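Local coordinates for plasmin and fibronectin-binding protein A (Streptococcus pneumoniae, PDB 4MR0) that acts as a surface adhesin and invasin of the pneumococcus, binding human fibronectin, plasmin, plasminogen and serum albumin, at residues R284-A289 against N333-K338; E344-I349 against N373-G378. All blocks are in the same frame, centred on the assembly; numbering follows the deposited sequence.

Contact 1 of 2, residues R284-A289 against N333-K338; sequences RFLGQA and NSYFGK
Phe285 and Phe336 point the same way from two neighbouring parallel strands, one coil apart in a right-handed beta-helix, and their rings form a step of an aromatic stack inside it. The ring planes are only 5° from parallel and the centroids 4.7 Å apart, but the rings are displaced laterally past one another, with little face-to-face overlap. Phe285 CD1 sits over one face of the Phe336 ring, 3.4 Å from Phe336 CE2. Matching first torsions put both CG atoms beside the backbone N, anti to the carbonyl carbon, and near-equal second torsions then turn the two rings alike on strands in register. The row continues on both sides: Phe261 stacks on Phe285, while the Phe371 ring meets Phe336 at a steeper tilt.

The other face of the sheet carries Arg284, Leu286 and Tyr335. Here Leu286 and Tyr335 cross at about a right angle, and the methyl CD2 of Leu286 comes to the edge of the phenol ring, 3.6 Å from Tyr335 CE1. The Tyr335 hydroxyl is bonded to Asp372, on the following coil, and the guanidinium of Arg284 reaches back to Thr260 and Asn258 on the preceding one.

Between the two layers, Phe285 bonds through both its N and O, to Tyr335 O and Gly337 N, the regular parallel pattern. Beyond it the strand pairing ends at two glycines. Gly287 has a positive phi, at which a side chain would press on the preceding carbonyl oxygen, and a CB on Gly337 would run into the Tyr335 hydroxyl. The final bond, Gly287 N to Gly337 O at 3.0 Å, is nearly straight at the hydrogen, yet the donor lies 33° from the carbonyl plane.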
loop_
_atom_site.group_PDB
_atom_site.type_symbol
_atom_site.label_atom_id
_atom_site.label_comp_id
_atom_site.label_asym_id
_atom_site.label_seq_id
_atom_site.Cartn_x
_atom_site.Cartn_y
_atom_site.Cartn_z
ATOM N N ARG A 284 -3.910 -3.559 -12.361
ATOM C CA ARG A 284 -4.853 -4.311 -11.551
ATOM C C ARG A 284 -4.108 -5.327 -10.694
ATOM O O ARG A 284 -3.286 -6.097 -11.197
ATOM C CB ARG A 284 -5.848 -5.041 -12.462
ATOM C CG ARG A 284 -6.713 -4.100 -13.301
ATOM C CD ARG A 284 -7.031 -4.717 -14.658
ATOM N NE ARG A 284 -5.843 -4.804 -15.510
ATOM C CZ ARG A 284 -5.233 -3.755 -16.062
ATOM N NH1 ARG A 284 -5.694 -2.524 -15.863
ATOM N NH2 ARG A 284 -4.158 -3.939 -16.816
ATOM N N PHE A 285 -4.400 -5.319 -9.400
ATOM C CA PHE A 285 -3.771 -6.236 -8.461
ATOM C C PHE A 285 -4.866 -7.162 -7.965
ATOM O O PHE A 285 -5.643 -6.817 -7.074
ATOM C CB PHE A 285 -3.124 -5.445 -7.323
ATOM C CG PHE A 285 -2.007 -4.555 -7.786
ATOM C CD1 PHE A 285 -2.282 -3.355 -8.442
ATOM C CD2 PHE A 285 -0.687 -4.960 -7.657
ATOM C CE1 PHE A 285 -1.250 -2.570 -8.959
ATOM C CE2 PHE A 285 0.353 -4.185 -8.169
ATOM C CZ PHE A 285 0.070 -2.992 -8.827
ATOM N N LEU A 286 -4.907 -8.347 -8.563
ATOM C CA LEU A 286 -5.933 -9.325 -8.263
ATOM C C LEU A 286 -5.530 -10.563 -7.471
ATOM O O LEU A 286 -4.852 -11.455 -7.990
ATOM C CB LEU A 286 -6.578 -9.772 -9.578
ATOM C CG LEU A 286 -6.949 -8.657 -10.564
ATOM C CD1 LEU A 286 -7.520 -9.276 -11.832
ATOM C CD2 LEU A 286 -7.959 -7.703 -9.920
ATOM N N GLY A 287 -5.962 -10.609 -6.215
ATOM C CA GLY A 287 -5.714 -11.768 -5.379
ATOM C C GLY A 287 -4.394 -11.958 -4.666
ATOM O O GLY A 287 -3.306 -11.760 -5.220
ATOM N N GLN A 288 -4.515 -12.352 -3.405
ATOM C CA GLN A 288 -3.373 -12.636 -2.557
ATOM C C GLN A 288 -3.736 -13.892 -1.776
ATOM O O GLN A 288 -4.730 -13.917 -1.041
ATOM C CB GLN A 288 -3.104 -11.479 -1.604
ATOM C CG GLN A 288 -1.947 -11.731 -0.663
ATOM C CD GLN A 288 -1.543 -10.487 0.093
ATOM O OE1 GLN A 288 -2.370 -9.849 0.752
ATOM N NE2 GLN A 288 -0.265 -10.132 0.005
ATOM N N ALA A 289 -2.940 -14.939 -1.954
ATOM C CA ALA A 289 -3.193 -16.202 -1.277
ATOM C C ALA A 289 -2.636 -16.182 0.139
ATOM O O ALA A 289 -1.485 -15.800 0.358
ATOM C CB ALA A 289 -2.585 -17.346 -2.077
ATOM N N ASN A 333 -4.718 5.433 -10.635
ATOM C CA ASN A 333 -5.666 4.823 -11.567
ATOM C C ASN A 333 -5.623 3.305 -11.614
ATOM O O ASN A 333 -5.884 2.701 -12.659
ATOM C CB ASN A 333 -5.424 5.379 -12.974
ATOM C CG ASN A 333 -5.261 6.890 -12.981
ATOM O OD1 ASN A 333 -6.014 7.606 -12.321
ATOM N ND2 ASN A 333 -4.277 7.382 -13.732
ATOM N N SER A 334 -5.321 2.684 -10.481
ATOM C CA SER A 334 -5.232 1.237 -10.444
ATOM C C SER A 334 -6.300 0.592 -9.585
ATOM O O SER A 334 -6.880 1.224 -8.707
ATOM C CB SER A 334 -3.837 0.820 -9.971
ATOM O OG SER A 334 -2.858 1.287 -10.883
ATOM N N TYR A 335 -6.554 -0.682 -9.852
ATOM C CA TYR A 335 -7.568 -1.429 -9.132
ATOM C C TYR A 335 -6.960 -2.520 -8.256
ATOM O O TYR A 335 -6.026 -3.213 -8.660
ATOM C CB TYR A 335 -8.559 -2.026 -10.142
ATOM C CG TYR A 335 -9.572 -2.969 -9.548
ATOM C CD1 TYR A 335 -9.232 -4.289 -9.252
ATOM C CD2 TYR A 335 -10.872 -2.542 -9.270
ATOM C CE1 TYR A 335 -10.157 -5.161 -8.695
ATOM C CE2 TYR A 335 -11.809 -3.409 -8.711
ATOM C CZ TYR A 335 -11.442 -4.716 -8.425
ATOM O OH TYR A 335 -12.347 -5.577 -7.852
ATOM N N PHE A 336 -7.501 -2.662 -7.050
ATOM C CA PHE A 336 -7.025 -3.661 -6.107
ATOM C C PHE A 336 -8.193 -4.494 -5.599
ATOM O O PHE A 336 -9.164 -3.951 -5.063
ATOM C CB PHE A 336 -6.317 -2.977 -4.934
ATOM C CG PHE A 336 -5.169 -2.102 -5.352
ATOM C CD1 PHE A 336 -5.401 -0.870 -5.969
ATOM C CD2 PHE A 336 -3.854 -2.513 -5.147
ATOM C CE1 PHE A 336 -4.338 -0.065 -6.374
ATOM C CE2 PHE A 336 -2.780 -1.712 -5.551
ATOM C CZ PHE A 336 -3.024 -0.488 -6.165
ATOM N N GLY A 337 -8.096 -5.810 -5.770
ATOM C CA GLY A 337 -9.162 -6.692 -5.329
ATOM C C GLY A 337 -8.739 -8.147 -5.255
ATOM O O GLY A 337 -7.595 -8.465 -4.918
ATOM N N LYS A 338 -9.664 -9.043 -5.573
ATOM C CA LYS A 338 -9.365 -10.469 -5.538
ATOM C C LYS A 338 -9.366 -11.041 -6.949
ATOM O O LYS A 338 -9.680 -10.339 -7.910
ATOM C CB LYS A 338 -10.404 -11.199 -4.683
ATOM C CG LYS A 338 -11.794 -11.278 -5.317
ATOM C CD LYS A 338 -12.735 -12.108 -4.455
ATOM C CE LYS A 338 -14.048 -12.411 -5.177
ATOM N NZ LYS A 338 -14.852 -11.192 -5.446
#

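Contact 2 of 2, residues E344-I349 against N373-G378; sequences ELVTAI and NMMYAG
The carboxylate of Glu344 and the amide of Asn373 stand almost perpendicular, their planes 89° apart, where two successive coils of the beta-helix stack at a turn. Asn373 ND2 gives Glu344 OE2 only a weak, bent hydrogen bond of 3.3 Å, and a water bridges the same two atoms. Both groups have further partners: Val403 N donates to Glu344 OE2, and Asn373 OD1 accepts from Lys397 N. The Tyr376 ring meets the other coil by its edge, with Thr347 OG1 near the ring plane beside CD2.

Apolar side chains make up most of the other side-chain contacts. Val346 and Met375 run side by side, pointing the same way; the bend at chi3 (93°) brings Met375 CE against both valine methyls, tightest at 3.4 Å from CG2. Met374, folded at chi2 and chi3, lays its CE beside CB and CG of Leu345, while its SD lies 4.1 Å from Ala348 CB.

The backbones are joined through the turn by several hydrogen bonds. Met375 N binds Leu345 O at 2.9 Å, and Ala348 N and Ile349 N continue the series to Ala377 O and Gly378 O. Val346 O is gripped twice, by Tyr376 N at 2.8 Å, on a lone pair, and by Ala377 N at 3.1 Å, both in the carbonyl plane.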
loop_
_atom_site.group_PDB
_atom_site.type_symbol
_atom_site.label_atom_id
_atom_site.label_comp_id
_atom_site.label_asym_id
_atom_site.label_seq_id
_atom_site.Cartn_x
_atom_site.Cartn_y
_atom_site.Cartn_z
ATOM N N GLU A 344 -9.156 -11.350 -1.417
ATOM C CA GLU A 344 -8.804 -9.938 -1.448
ATOM C C GLU A 344 -7.441 -9.659 -0.813
ATOM O O GLU A 344 -7.022 -10.352 0.112
ATOM C CB GLU A 344 -9.885 -9.113 -0.737
ATOM C CG GLU A 344 -11.295 -9.281 -1.298
ATOM C CD GLU A 344 -12.039 -10.494 -0.733
ATOM O OE1 GLU A 344 -11.449 -11.257 0.064
ATOM O OE2 GLU A 344 -13.223 -10.676 -1.086
ATOM N N LEU A 345 -6.753 -8.643 -1.324
ATOM C CA LEU A 345 -5.447 -8.256 -0.797
ATOM C C LEU A 345 -5.650 -7.830 0.656
ATOM O O LEU A 345 -6.743 -7.399 1.031
ATOM C CB LEU A 345 -4.883 -7.079 -1.596
ATOM C CG LEU A 345 -5.017 -7.123 -3.124
ATOM C CD1 LEU A 345 -4.411 -5.853 -3.713
ATOM C CD2 LEU A 345 -4.325 -8.358 -3.689
ATOM N N VAL A 346 -4.610 -7.959 1.473
ATOM C CA VAL A 346 -4.699 -7.571 2.876
ATOM C C VAL A 346 -4.544 -6.048 2.983
ATOM O O VAL A 346 -5.401 -5.355 3.538
ATOM C CB VAL A 346 -3.602 -8.270 3.713
ATOM C CG1 VAL A 346 -3.664 -7.808 5.163
ATOM C CG2 VAL A 346 -3.795 -9.785 3.636
ATOM N N THR A 347 -3.446 -5.540 2.435
ATOM C CA THR A 347 -3.148 -4.111 2.436
ATOM C C THR A 347 -2.663 -3.789 1.032
ATOM O O THR A 347 -1.701 -4.384 0.555
ATOM C CB THR A 347 -2.033 -3.773 3.447
ATOM O OG1 THR A 347 -2.514 -4.004 4.774
ATOM C CG2 THR A 347 -1.604 -2.317 3.321
ATOM N N ALA A 348 -3.329 -2.859 0.356
ATOM C CA ALA A 348 -2.926 -2.531 -1.007
ATOM C C ALA A 348 -1.592 -1.797 -1.112
ATOM O O ALA A 348 -0.720 -2.193 -1.890
ATOM C CB ALA A 348 -4.023 -1.714 -1.702
ATOM N N ILE A 349 -1.424 -0.743 -0.317
ATOM C CA ILE A 349 -0.217 0.074 -0.393
ATOM C C ILE A 349 0.276 0.552 0.960
ATOM O O ILE A 349 -0.523 0.914 1.827
ATOM C CB ILE A 349 -0.477 1.354 -1.239
ATOM C CG1 ILE A 349 -1.066 0.985 -2.599
ATOM C CG2 ILE A 349 0.821 2.142 -1.420
ATOM C CD1 ILE A 349 -1.636 2.181 -3.362
ATOM N N ASN A 373 -12.591 -3.842 -1.404
ATOM C CA ASN A 373 -12.756 -4.790 -0.305
ATOM C C ASN A 373 -11.467 -5.400 0.252
ATOM O O ASN A 373 -11.355 -6.624 0.356
ATOM C CB ASN A 373 -13.725 -5.908 -0.751
ATOM C CG ASN A 373 -14.360 -6.645 0.418
ATOM O OD1 ASN A 373 -14.797 -6.031 1.397
ATOM N ND2 ASN A 373 -14.432 -7.973 0.314
ATOM N N MET A 374 -10.500 -4.558 0.616
ATOM C CA MET A 374 -9.245 -5.047 1.192
ATOM C C MET A 374 -9.561 -5.629 2.568
ATOM O O MET A 374 -10.510 -5.200 3.223
ATOM C CB MET A 374 -8.231 -3.909 1.341
ATOM C CG MET A 374 -7.187 -3.813 0.211
ATOM S SD MET A 374 -7.756 -3.467 -1.460
ATOM C CE MET A 374 -8.317 -5.136 -1.988
ATOM N N MET A 375 -8.769 -6.603 3.004
ATOM C CA MET A 375 -8.988 -7.248 4.295
ATOM C C MET A 375 -8.584 -6.387 5.491
ATOM O O MET A 375 -9.207 -6.457 6.555
ATOM C CB MET A 375 -8.230 -8.582 4.337
ATOM C CG MET A 375 -8.342 -9.326 5.655
ATOM S SD MET A 375 -7.362 -10.859 5.647
ATOM C CE MET A 375 -5.884 -10.297 6.316
ATOM N N TYR A 376 -7.556 -5.563 5.323
ATOM C CA TYR A 376 -7.095 -4.744 6.432
ATOM C C TYR A 376 -7.059 -3.248 6.162
ATOM O O TYR A 376 -7.451 -2.445 7.017
ATOM C CB TYR A 376 -5.709 -5.225 6.874
ATOM C CG TYR A 376 -5.187 -4.558 8.126
ATOM C CD1 TYR A 376 -6.034 -4.285 9.199
ATOM C CD2 TYR A 376 -3.835 -4.236 8.255
ATOM C CE1 TYR A 376 -5.552 -3.709 10.368
ATOM C CE2 TYR A 376 -3.343 -3.661 9.425
ATOM C CZ TYR A 376 -4.207 -3.400 10.476
ATOM O OH TYR A 376 -3.730 -2.830 11.634
ATOM N N ALA A 377 -6.598 -2.871 4.976
ATOM C CA ALA A 377 -6.507 -1.459 4.647
ATOM C C ALA A 377 -6.156 -1.220 3.193
ATOM O O ALA A 377 -5.489 -2.037 2.558
ATOM C CB ALA A 377 -5.461 -0.801 5.533
ATOM N N GLY A 378 -6.617 -0.094 2.661
ATOM C CA GLY A 378 -6.280 0.244 1.295
ATOM C C GLY A 378 -4.884 0.843 1.347
ATOM O O GLY A 378 -4.015 0.539 0.518
HETATM O O HOH W 1 -14.594 -9.084 -2.784
#

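In the fold
The two contacts follow one another along the chain and lie side by side in the helix, their centres about 9 Å apart. Contact 1 joins the coil of 284-289 to that of 333-338; the chain then turns through 344-349, which contact 2 stacks on 373-378, one coil further on. They touch directly: Gln288 OE1 lies 3.0 Å from Val346 N, probably hydrogen-bonded, and Met374 CE packs 3.4 Å from Phe336 O. Phe336 also meets Leu345, Ala348 and Met374, so the aromatic row and the turn share one interior. A bound manganese ion lies about 8 Å from Gly287, and one lies about 8 Å from the Glu344 side chain.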